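Local coordinates for activator of Hsp90 ATPase homologue 1/2-like C-terminal domain-containing protein (Enterococcus faecalis, PDB 2NN5) that is of unknown function but belongs to the AHA1 family, binds magnesium ions and probably adopts the helix-grip fold of its relatives, at residues G71-N76 with T93-E98; R53-T58 with I110-K115; G77-I82 with L101-D106. One frame throughout, in Å; residues are numbered along the deposited sequence.

How the contacts relate
All three contacts are packed against one antiparallel sheet, their centres 10 to 11 Å apart. Contact 1 lies at the surface, whereas contacts 2 and 3 are buried. Strands 100-105 and 108-116, used by contacts 3 and 2, are neighbours: Phe112 N to Leu101 O, at 2.8 Å, is a probable backbone hydrogen bond. Contacts 2 and 3 also meet through side chains, Phe112 CE2 lying 3.7 Å from Trp79 CH2. Contact 1 reaches contact 2 through Leu73 CD1, 3.7 Å from Thr56 O, and contact 3 through Tyr95 CD1, 3.6 Å from Leu101 CD1. A bound magnesium ion about 11 Å from the Leu114 side chain is too distant for ligation; all three contacts are structural packing.

Contact 1. Residues G71-N76 with T93-E98; sequences GELGVN and TDYAEE
Gly74 lies flat over one face of the Tyr95 ring, and this overlap is the tight part of the contact. Gly74 CA is 3.8 Å from the ring centroid and only 14° off the ring normal, the geometry of a CH-pi interaction. Gly74 N lies over the same ring toward its rim, 3.4 Å from Tyr95 CZ. The backbone at Gly74 has a phi of 96°, a conformation in which a CB would collide with the preceding carbonyl oxygen. Tyr95 presents its face because its CG stands anti to the backbone N (chi1 -175°), carrying the ring up from strand 86-96 under the loop of the beta hairpin formed by strands 68-72 and 78-83. A classic beta bulge, Gly71 and Glu72 both facing Phe78, precedes that loop.

The margins are looser. Leu73 CB passes 3.6 Å from Tyr95 OH, and Val75 CA comes no nearer than 4.3 Å to Tyr95 CB; both loop residues are exposed to solvent. Trp52 of helix 48-56 meets the same tyrosine ring edge-to-face.

With no hydrogen bond across the two segments, the hairpin loop is held to the strand by dispersion and CH-pi attraction, which implies that close fit matters more here than polar pairing.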
loop_
_atom_site.group_PDB
_atom_site.type_symbol
_atom_site.label_atom_id
_atom_site.label_comp_id
_atom_site.label_asym_id
_atom_site.label_seq_id
_atom_site.Cartn_x
_atom_site.Cartn_y
_atom_site.Cartn_z
ATOM N N GLY A 71 14.093 0.859 -8.809
ATOM C CA GLY A 71 15.504 1.255 -8.822
ATOM C C GLY A 71 16.357 0.035 -9.087
ATOM O O GLY A 71 16.844 -0.159 -10.209
ATOM N N GLU A 72 16.510 -0.806 -8.080
ATOM C CA GLU A 72 17.181 -2.078 -8.190
ATOM C C GLU A 72 16.506 -3.016 -7.227
ATOM O O GLU A 72 15.802 -2.560 -6.286
ATOM C CB GLU A 72 18.673 -1.995 -7.827
ATOM C CG GLU A 72 19.527 -1.252 -8.855
ATOM C CD GLU A 72 21.008 -1.354 -8.507
ATOM O OE1 GLU A 72 21.472 -0.665 -7.531
ATOM O OE2 GLU A 72 21.672 -2.113 -9.218
ATOM N N LEU A 73 16.658 -4.305 -7.479
ATOM C CA LEU A 73 16.119 -5.322 -6.581
ATOM C C LEU A 73 17.174 -5.851 -5.640
ATOM O O LEU A 73 18.329 -5.408 -5.709
ATOM C CB LEU A 73 15.451 -6.484 -7.377
ATOM C CG LEU A 73 14.281 -5.940 -8.278
ATOM C CD1 LEU A 73 13.696 -7.165 -8.995
ATOM C CD2 LEU A 73 13.169 -5.240 -7.482
ATOM N N GLY A 74 16.799 -6.757 -4.734
ATOM C CA GLY A 74 17.809 -7.374 -3.848
ATOM C C GLY A 74 17.906 -6.676 -2.485
ATOM O O GLY A 74 17.166 -5.704 -2.202
ATOM N N VAL A 75 18.845 -7.144 -1.658
ATOM C CA VAL A 75 18.942 -6.704 -0.274
ATOM C C VAL A 75 19.351 -5.220 -0.168
ATOM O O VAL A 75 19.147 -4.597 0.891
ATOM C CB VAL A 75 19.926 -7.615 0.501
ATOM C CG1 VAL A 75 21.347 -7.463 -0.008
ATOM C CG2 VAL A 75 19.853 -7.338 2.013
ATOM N N ASN A 76 19.924 -4.669 -1.252
ATOM C CA ASN A 76 20.265 -3.251 -1.336
ATOM C C ASN A 76 19.390 -2.536 -2.370
ATOM O O ASN A 76 19.797 -1.495 -2.939
ATOM C CB ASN A 76 21.778 -3.072 -1.640
ATOM C CG ASN A 76 22.632 -3.602 -0.513
ATOM O OD1 ASN A 76 22.301 -3.402 0.609
ATOM N ND2 ASN A 76 23.679 -4.319 -0.816
ATOM N N THR A 93 14.255 -1.810 3.103
ATOM C CA THR A 93 14.775 -2.096 4.421
ATOM C C THR A 93 14.722 -3.603 4.677
ATOM O O THR A 93 15.367 -4.091 5.618
ATOM C CB THR A 93 13.948 -1.344 5.509
ATOM O OG1 THR A 93 12.559 -1.719 5.377
ATOM C CG2 THR A 93 14.089 0.199 5.327
ATOM N N ASP A 94 13.999 -4.355 3.849
ATOM C CA ASP A 94 14.013 -5.817 3.939
ATOM C C ASP A 94 13.517 -6.380 2.595
ATOM O O ASP A 94 12.712 -5.744 1.897
ATOM C CB ASP A 94 13.107 -6.298 5.051
ATOM C CG ASP A 94 13.747 -7.436 5.837
ATOM O OD1 ASP A 94 14.818 -7.968 5.412
ATOM O OD2 ASP A 94 13.208 -7.752 6.895
ATOM N N TYR A 95 13.995 -7.563 2.236
ATOM C CA TYR A 95 13.734 -8.117 0.920
ATOM C C TYR A 95 13.853 -9.632 0.968
ATOM O O TYR A 95 14.911 -10.136 1.308
ATOM C CB TYR A 95 14.763 -7.563 -0.088
ATOM C CG TYR A 95 14.501 -7.993 -1.509
ATOM C CD1 TYR A 95 13.751 -7.198 -2.393
ATOM C CD2 TYR A 95 15.057 -9.178 -2.016
ATOM C CE1 TYR A 95 13.527 -7.595 -3.736
ATOM C CE2 TYR A 95 14.833 -9.570 -3.332
ATOM C CZ TYR A 95 14.094 -8.770 -4.184
ATOM O OH TYR A 95 13.865 -9.139 -5.484
ATOM N N ALA A 96 12.746 -10.331 0.699
ATOM C CA ALA A 96 12.801 -11.788 0.529
ATOM C C ALA A 96 11.944 -12.129 -0.670
ATOM O O ALA A 96 10.747 -11.936 -0.637
ATOM C CB ALA A 96 12.315 -12.510 1.771
ATOM N N GLU A 97 12.592 -12.598 -1.742
ATOM C CA GLU A 97 11.918 -12.906 -2.990
ATOM C C GLU A 97 10.626 -13.660 -2.778
ATOM O O GLU A 97 10.602 -14.748 -2.162
ATOM C CB GLU A 97 12.856 -13.742 -3.859
ATOM C CG GLU A 97 12.412 -13.967 -5.279
ATOM C CD GLU A 97 13.437 -14.777 -6.043
ATOM O OE1 GLU A 97 13.121 -15.245 -7.148
ATOM O OE2 GLU A 97 14.573 -14.954 -5.510
ATOM N N GLU A 98 9.540 -13.102 -3.296
ATOM C CA GLU A 98 8.194 -13.716 -3.296
ATOM C C GLU A 98 7.597 -13.911 -1.905
ATOM O O GLU A 98 6.619 -14.660 -1.750
ATOM C CB GLU A 98 8.142 -15.022 -4.149
ATOM C CG GLU A 98 8.550 -14.755 -5.579
ATOM C CD GLU A 98 8.774 -16.001 -6.428
ATOM O OE1 GLU A 98 9.022 -17.099 -5.880
ATOM O OE2 GLU A 98 8.664 -15.865 -7.670
#

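Contact 2. Residues R53-T58 with I110-K115; sequences RYLTET and IYFDLK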
loop_
_atom_site.group_PDB
_atom_site.type_symbol
_atom_site.label_atom_id
_atom_site.label_comp_id
_atom_site.label_asym_id
_atom_site.label_seq_id
_atom_site.Cartn_x
_atom_site.Cartn_y
_atom_site.Cartn_z
ATOM N N ARG A 53 5.453 -9.833 -8.669
ATOM C CA ARG A 53 5.906 -9.104 -9.863
ATOM C C ARG A 53 5.373 -7.685 -9.836
ATOM O O ARG A 53 6.016 -6.810 -10.384
ATOM C CB ARG A 53 5.484 -9.801 -11.159
ATOM C CG ARG A 53 6.053 -11.270 -11.207
ATOM C CD ARG A 53 5.748 -11.989 -12.533
ATOM N NE ARG A 53 6.295 -11.199 -13.622
ATOM C CZ ARG A 53 5.970 -11.356 -14.914
ATOM N NH1 ARG A 53 6.507 -10.542 -15.817
ATOM N NH2 ARG A 53 5.115 -12.326 -15.268
ATOM N N TYR A 54 4.192 -7.460 -9.217
ATOM C CA TYR A 54 3.639 -6.117 -9.171
ATOM C C TYR A 54 4.373 -5.215 -8.181
ATOM O O TYR A 54 4.126 -4.003 -8.184
ATOM C CB TYR A 54 2.136 -6.185 -8.830
ATOM C CG TYR A 54 1.348 -6.708 -10.016
ATOM C CD1 TYR A 54 1.252 -8.090 -10.238
ATOM C CD2 TYR A 54 0.700 -5.834 -10.894
ATOM C CE1 TYR A 54 0.583 -8.594 -11.348
ATOM C CE2 TYR A 54 -0.020 -6.330 -11.978
ATOM C CZ TYR A 54 -0.067 -7.704 -12.195
ATOM O OH TYR A 54 -0.746 -8.202 -13.299
ATOM N N LEU A 55 5.256 -5.804 -7.360
ATOM C CA LEU A 55 6.067 -4.986 -6.461
ATOM C C LEU A 55 7.486 -4.784 -6.995
ATOM O O LEU A 55 8.260 -4.053 -6.383
ATOM C CB LEU A 55 6.217 -5.665 -5.082
ATOM C CG LEU A 55 4.900 -5.895 -4.352
ATOM C CD1 LEU A 55 5.063 -6.765 -3.104
ATOM C CD2 LEU A 55 4.310 -4.585 -3.964
ATOM N N THR A 56 7.864 -5.532 -8.052
ATOM C CA THR A 56 9.270 -5.654 -8.432
ATOM C C THR A 56 9.533 -5.402 -9.916
ATOM O O THR A 56 10.680 -5.528 -10.336
ATOM C CB THR A 56 9.846 -7.031 -8.063
ATOM O OG1 THR A 56 9.000 -8.049 -8.612
ATOM C CG2 THR A 56 9.900 -7.146 -6.554
ATOM N N GLU A 57 8.511 -5.007 -10.672
ATOM C CA GLU A 57 8.668 -4.711 -12.123
ATOM C C GLU A 57 7.998 -3.408 -12.456
ATOM O O GLU A 57 6.816 -3.206 -12.112
ATOM C CB GLU A 57 8.101 -5.855 -12.983
ATOM C CG GLU A 57 8.724 -7.223 -12.649
ATOM C CD GLU A 57 8.203 -8.401 -13.428
ATOM O OE1 GLU A 57 7.522 -8.225 -14.475
ATOM O OE2 GLU A 57 8.463 -9.515 -12.957
ATOM N N THR A 58 8.717 -2.490 -13.102
ATOM C CA THR A 58 8.186 -1.135 -13.248
ATOM C C THR A 58 6.851 -1.125 -14.013
ATOM O O THR A 58 5.908 -0.407 -13.646
ATOM C CB THR A 58 9.185 -0.248 -13.938
ATOM O OG1 THR A 58 10.312 -0.113 -13.050
ATOM C CG2 THR A 58 8.624 1.131 -14.247
ATOM N N ILE A 110 6.932 1.263 4.875
ATOM C CA ILE A 110 5.817 0.394 4.427
ATOM C C ILE A 110 6.344 -1.021 4.292
ATOM O O ILE A 110 7.557 -1.251 3.998
ATOM C CB ILE A 110 5.252 0.861 3.081
ATOM C CG1 ILE A 110 6.333 0.861 1.990
ATOM C CG2 ILE A 110 4.554 2.261 3.249
ATOM C CD1 ILE A 110 5.769 1.405 0.638
ATOM N N TYR A 111 5.459 -1.997 4.496
ATOM C CA TYR A 111 5.879 -3.421 4.532
ATOM C C TYR A 111 4.794 -4.257 3.884
ATOM O O TYR A 111 3.614 -4.125 4.244
ATOM C CB TYR A 111 6.157 -3.844 5.981
ATOM C CG TYR A 111 6.839 -5.164 6.101
ATOM C CD1 TYR A 111 8.223 -5.225 5.987
ATOM C CD2 TYR A 111 6.118 -6.324 6.366
ATOM C CE1 TYR A 111 8.892 -6.477 6.110
ATOM C CE2 TYR A 111 6.757 -7.538 6.515
ATOM C CZ TYR A 111 8.132 -7.615 6.364
ATOM O OH TYR A 111 8.706 -8.870 6.572
ATOM N N PHE A 112 5.209 -5.081 2.909
ATOM C CA PHE A 112 4.318 -5.996 2.181
ATOM C C PHE A 112 4.697 -7.416 2.584
ATOM O O PHE A 112 5.837 -7.816 2.438
ATOM C CB PHE A 112 4.492 -5.833 0.668
ATOM C CG PHE A 112 4.258 -4.426 0.183
ATOM C CD1 PHE A 112 2.992 -4.024 -0.316
ATOM C CD2 PHE A 112 5.302 -3.471 0.189
ATOM C CE1 PHE A 112 2.796 -2.703 -0.783
ATOM C CE2 PHE A 112 5.074 -2.129 -0.244
ATOM C CZ PHE A 112 3.811 -1.768 -0.724
ATOM N N ASP A 113 3.717 -8.175 3.041
ATOM C CA ASP A 113 3.908 -9.573 3.443
ATOM C C ASP A 113 2.936 -10.437 2.639
ATOM O O ASP A 113 1.709 -10.269 2.726
ATOM C CB ASP A 113 3.558 -9.656 4.929
ATOM C CG ASP A 113 4.003 -10.919 5.568
ATOM O OD1 ASP A 113 4.555 -11.791 4.873
ATOM O OD2 ASP A 113 3.835 -10.992 6.826
ATOM N N LEU A 114 3.494 -11.296 1.797
ATOM C CA LEU A 114 2.671 -12.092 0.898
ATOM C C LEU A 114 2.398 -13.441 1.572
ATOM O O LEU A 114 3.283 -14.252 1.654
ATOM C CB LEU A 114 3.406 -12.263 -0.451
ATOM C CG LEU A 114 3.487 -11.023 -1.361
ATOM C CD1 LEU A 114 4.411 -9.892 -0.844
ATOM C CD2 LEU A 114 3.921 -11.406 -2.794
ATOM N N LYS A 115 1.188 -13.618 2.060
ATOM C CA LYS A 115 0.826 -14.848 2.768
ATOM C C LYS A 115 -0.012 -15.741 1.836
ATOM O O LYS A 115 -1.093 -15.373 1.414
ATOM C CB LYS A 115 0.060 -14.486 4.054
ATOM C CG LYS A 115 0.909 -13.744 5.112
ATOM C CD LYS A 115 0.090 -13.493 6.393
ATOM C CE LYS A 115 0.840 -12.618 7.414
ATOM N NZ LYS A 115 0.045 -12.241 8.638
#
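Both methyl groups of Leu55 rest on Phe112, and one of them also touches Leu114, so that the short helix 48-56 packs on strand 108-116 in the sheet of a probable helix-grip fold, as in AHA1 and SRPBCC relatives.

The aromatic interaction is a CH-pi contact. Leu55 CD2 stands over one face of the Phe112 ring, 4.0 Å from its centroid and 13° off the normal, displaced toward the CD1-CE1 rim. The Phe112 side chain leaves the strand toward the helix, and a chi1 of -57°, with CG anti to the carbonyl carbon, then sets the ring so that a face meets the methyl. Phe126 of strand 121-130 packs edge-to-face with the same ring.

The aliphatic interactions belong to the other branch. Leu55 CD1 lies 3.9 Å from Phe112 CB and, in the one of two Leu114 conformers described here, equally close to Leu114 CD1. All three side chains are buried.

No polar bond links the two segments. Within 53-58, Arg53 grips Glu57 side-on in a two-nitrogen salt bridge, the carboxylate lying at the guanidinium edge. Arg53 NE reaches Glu57 OE2 at 2.8 Å with an N-H...O angle of 166°, while Arg53 NH1 meets the syn lone pair of Glu57 OE1 at 2.9 Å.

Contact 3. Residues G77-I82 with L101-D106; sequences GFWRFI and LGVTWD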
loop_
_atom_site.group_PDB
_atom_site.type_symbol
_atom_site.label_atom_id
_atom_site.label_comp_id
_atom_site.label_asym_id
_atom_site.label_seq_id
_atom_site.Cartn_x
_atom_site.Cartn_y
_atom_site.Cartn_z
ATOM N N GLY A 77 18.203 -3.064 -2.643
ATOM C CA GLY A 77 17.373 -2.512 -3.722
ATOM C C GLY A 77 16.675 -1.251 -3.227
ATOM O O GLY A 77 16.823 -0.814 -2.051
ATOM N N PHE A 78 15.857 -0.723 -4.121
ATOM C CA PHE A 78 15.146 0.518 -3.850
ATOM C C PHE A 78 14.074 0.736 -4.919
ATOM O O PHE A 78 14.219 0.277 -6.058
ATOM C CB PHE A 78 16.082 1.741 -3.762
ATOM C CG PHE A 78 16.838 2.062 -5.026
ATOM C CD1 PHE A 78 16.472 3.124 -5.818
ATOM C CD2 PHE A 78 17.998 1.377 -5.315
ATOM C CE1 PHE A 78 17.226 3.494 -6.906
ATOM C CE2 PHE A 78 18.763 1.714 -6.436
ATOM C CZ PHE A 78 18.338 2.766 -7.243
ATOM N N TRP A 79 13.036 1.471 -4.528
ATOM C CA TRP A 79 12.081 2.063 -5.472
ATOM C C TRP A 79 12.473 3.512 -5.695
ATOM O O TRP A 79 13.243 4.094 -4.902
ATOM C CB TRP A 79 10.696 2.049 -4.892
ATOM C CG TRP A 79 10.015 0.678 -4.965
ATOM C CD1 TRP A 79 10.410 -0.469 -5.660
ATOM C CD2 TRP A 79 8.750 0.351 -4.335
ATOM N NE1 TRP A 79 9.442 -1.501 -5.465
ATOM C CE2 TRP A 79 8.441 -1.008 -4.654
ATOM C CE3 TRP A 79 7.852 1.084 -3.503
ATOM C CZ2 TRP A 79 7.256 -1.613 -4.218
ATOM C CZ3 TRP A 79 6.653 0.443 -3.052
ATOM C CH2 TRP A 79 6.399 -0.876 -3.419
ATOM N N ARG A 80 11.924 4.111 -6.737
ATOM C CA ARG A 80 12.043 5.572 -6.895
ATOM C C ARG A 80 10.637 6.135 -6.985
ATOM O O ARG A 80 9.749 5.482 -7.591
ATOM C CB ARG A 80 12.753 5.936 -8.174
ATOM C CG ARG A 80 14.163 5.431 -8.319
ATOM C CD ARG A 80 14.826 6.203 -9.439
ATOM N NE ARG A 80 16.166 5.711 -9.738
ATOM C CZ ARG A 80 16.411 4.732 -10.600
ATOM N NH1 ARG A 80 17.670 4.373 -10.824
ATOM N NH2 ARG A 80 15.404 4.129 -11.258
ATOM N N PHE A 81 10.446 7.324 -6.432
ATOM C CA PHE A 81 9.173 8.043 -6.547
ATOM C C PHE A 81 9.417 9.234 -7.456
ATOM O O PHE A 81 10.320 10.023 -7.183
ATOM C CB PHE A 81 8.680 8.478 -5.171
ATOM C CG PHE A 81 7.424 9.271 -5.194
ATOM C CD1 PHE A 81 6.200 8.646 -5.010
ATOM C CD2 PHE A 81 7.477 10.648 -5.345
ATOM C CE1 PHE A 81 5.033 9.362 -5.021
ATOM C CE2 PHE A 81 6.321 11.379 -5.342
ATOM C CZ PHE A 81 5.077 10.725 -5.191
ATOM N N ILE A 82 8.642 9.350 -8.530
ATOM C CA ILE A 82 8.913 10.376 -9.530
ATOM C C ILE A 82 7.651 11.194 -9.786
ATOM O O ILE A 82 6.572 10.637 -10.136
ATOM C CB ILE A 82 9.325 9.719 -10.873
ATOM C CG1 ILE A 82 10.483 8.742 -10.675
ATOM C CG2 ILE A 82 9.519 10.803 -11.946
ATOM C CD1 ILE A 82 11.736 9.346 -10.229
ATOM N N LEU A 101 8.661 -7.485 1.538
ATOM C CA LEU A 101 9.368 -6.304 1.057
ATOM C C LEU A 101 9.095 -5.169 2.013
ATOM O O LEU A 101 7.933 -4.839 2.245
ATOM C CB LEU A 101 8.846 -5.894 -0.343
ATOM C CG LEU A 101 9.547 -4.712 -0.978
ATOM C CD1 LEU A 101 11.054 -5.005 -1.306
ATOM C CD2 LEU A 101 8.817 -4.300 -2.263
ATOM N N GLY A 102 10.159 -4.585 2.571
ATOM C CA GLY A 102 10.008 -3.387 3.374
ATOM C C GLY A 102 10.695 -2.240 2.661
ATOM O O GLY A 102 11.776 -2.404 2.114
ATOM N N VAL A 103 10.055 -1.083 2.659
ATOM C CA VAL A 103 10.524 0.096 1.879
ATOM C C VAL A 103 10.410 1.361 2.700
ATOM O O VAL A 103 9.438 1.534 3.433
ATOM C CB VAL A 103 9.681 0.271 0.548
ATOM C CG1 VAL A 103 10.384 1.244 -0.374
ATOM C CG2 VAL A 103 9.469 -1.044 -0.173
ATOM N N THR A 104 11.428 2.194 2.599
ATOM C CA THR A 104 11.316 3.476 3.283
ATOM C C THR A 104 10.236 4.310 2.602
ATOM O O THR A 104 10.004 4.286 1.409
ATOM C CB THR A 104 12.676 4.162 3.596
ATOM O OG1 THR A 104 12.763 5.522 3.167
ATOM C CG2 THR A 104 13.856 3.301 3.258
ATOM N N TRP A 105 9.479 5.007 3.441
ATOM C CA TRP A 105 8.372 5.794 2.932
ATOM C C TRP A 105 8.223 7.072 3.762
ATOM O O TRP A 105 7.869 6.994 4.940
ATOM C CB TRP A 105 7.081 5.002 2.978
ATOM C CG TRP A 105 5.958 5.731 2.343
ATOM C CD1 TRP A 105 4.910 6.343 2.979
ATOM C CD2 TRP A 105 5.751 5.894 0.955
ATOM N NE1 TRP A 105 4.078 6.933 2.044
ATOM C CE2 TRP A 105 4.568 6.650 0.785
ATOM C CE3 TRP A 105 6.440 5.433 -0.179
ATOM C CZ2 TRP A 105 4.060 6.971 -0.491
ATOM C CZ3 TRP A 105 5.934 5.743 -1.439
ATOM C CH2 TRP A 105 4.763 6.531 -1.589
ATOM N N ASP A 106 8.528 8.222 3.160
ATOM C CA ASP A 106 8.451 9.503 3.907
ATOM C C ASP A 106 9.463 9.260 5.074
ATOM O O ASP A 106 10.603 8.756 4.872
ATOM C CB ASP A 106 6.976 9.753 4.371
ATOM C CG ASP A 106 6.642 11.226 4.704
ATOM O OD1 ASP A 106 7.209 11.756 5.682
ATOM O OD2 ASP A 106 5.725 11.813 4.034
#
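Trp79 NE1, the polar corner of an indole wedged against Leu101 and Val103, donates a hydrogen bond to the backbone oxygen of Leu55 near the C-terminal end of helix 48-56. That bond satisfies the buried nitrogen, while the hydrocarbon part of the ring system supplies the contact between strands 78-83 and 100-105.

These strands are not adjacent: strand 86-96 runs between them in the antiparallel sheet. Segments 78-82 and 101-105 run in the same general direction, crossing at 38°, as alternate strands of a twisted antiparallel sheet can. The closest approach of their axes, 7.7 Å, is less than two ordinary strand spacings and is consistent with a curled sheet whose inward side chains converge over the middle strand.

Val103 CG2 sits over one face of the six-membered ring of Trp79, toward its rim, 4.2 Å from the centroid and 9° off the normal, in a CH-pi contact; Val103 CG1 approaches Trp79 CE3 at 4.0 Å. The CG1 branch is anti to the backbone N (chi1 -166°), an orientation that directs both methyls at the tryptophan. Leu101 arrives obliquely instead, placing CD2 3.7 Å from Trp79 CZ2. Phe92 of the intervening strand packs edge-to-face with the same indole.

Farther along, the packing is slighter: Phe81 CD1 and Trp105 CH2 are 4.3 Å apart, and Met90 of the middle strand touches both residues. Trp105 NE1 bonds to Asp141 OD1 of helix 138-157, and its ring meets Trp145 of that helix edge-to-face.

Each indole N-H is thus paired with a helical residue and only carbon surfaces meet across the segments, so Trp79, Leu101, Val103 and Trp105 form hydrophobic core in which the tryptophans also tie sheet to helices.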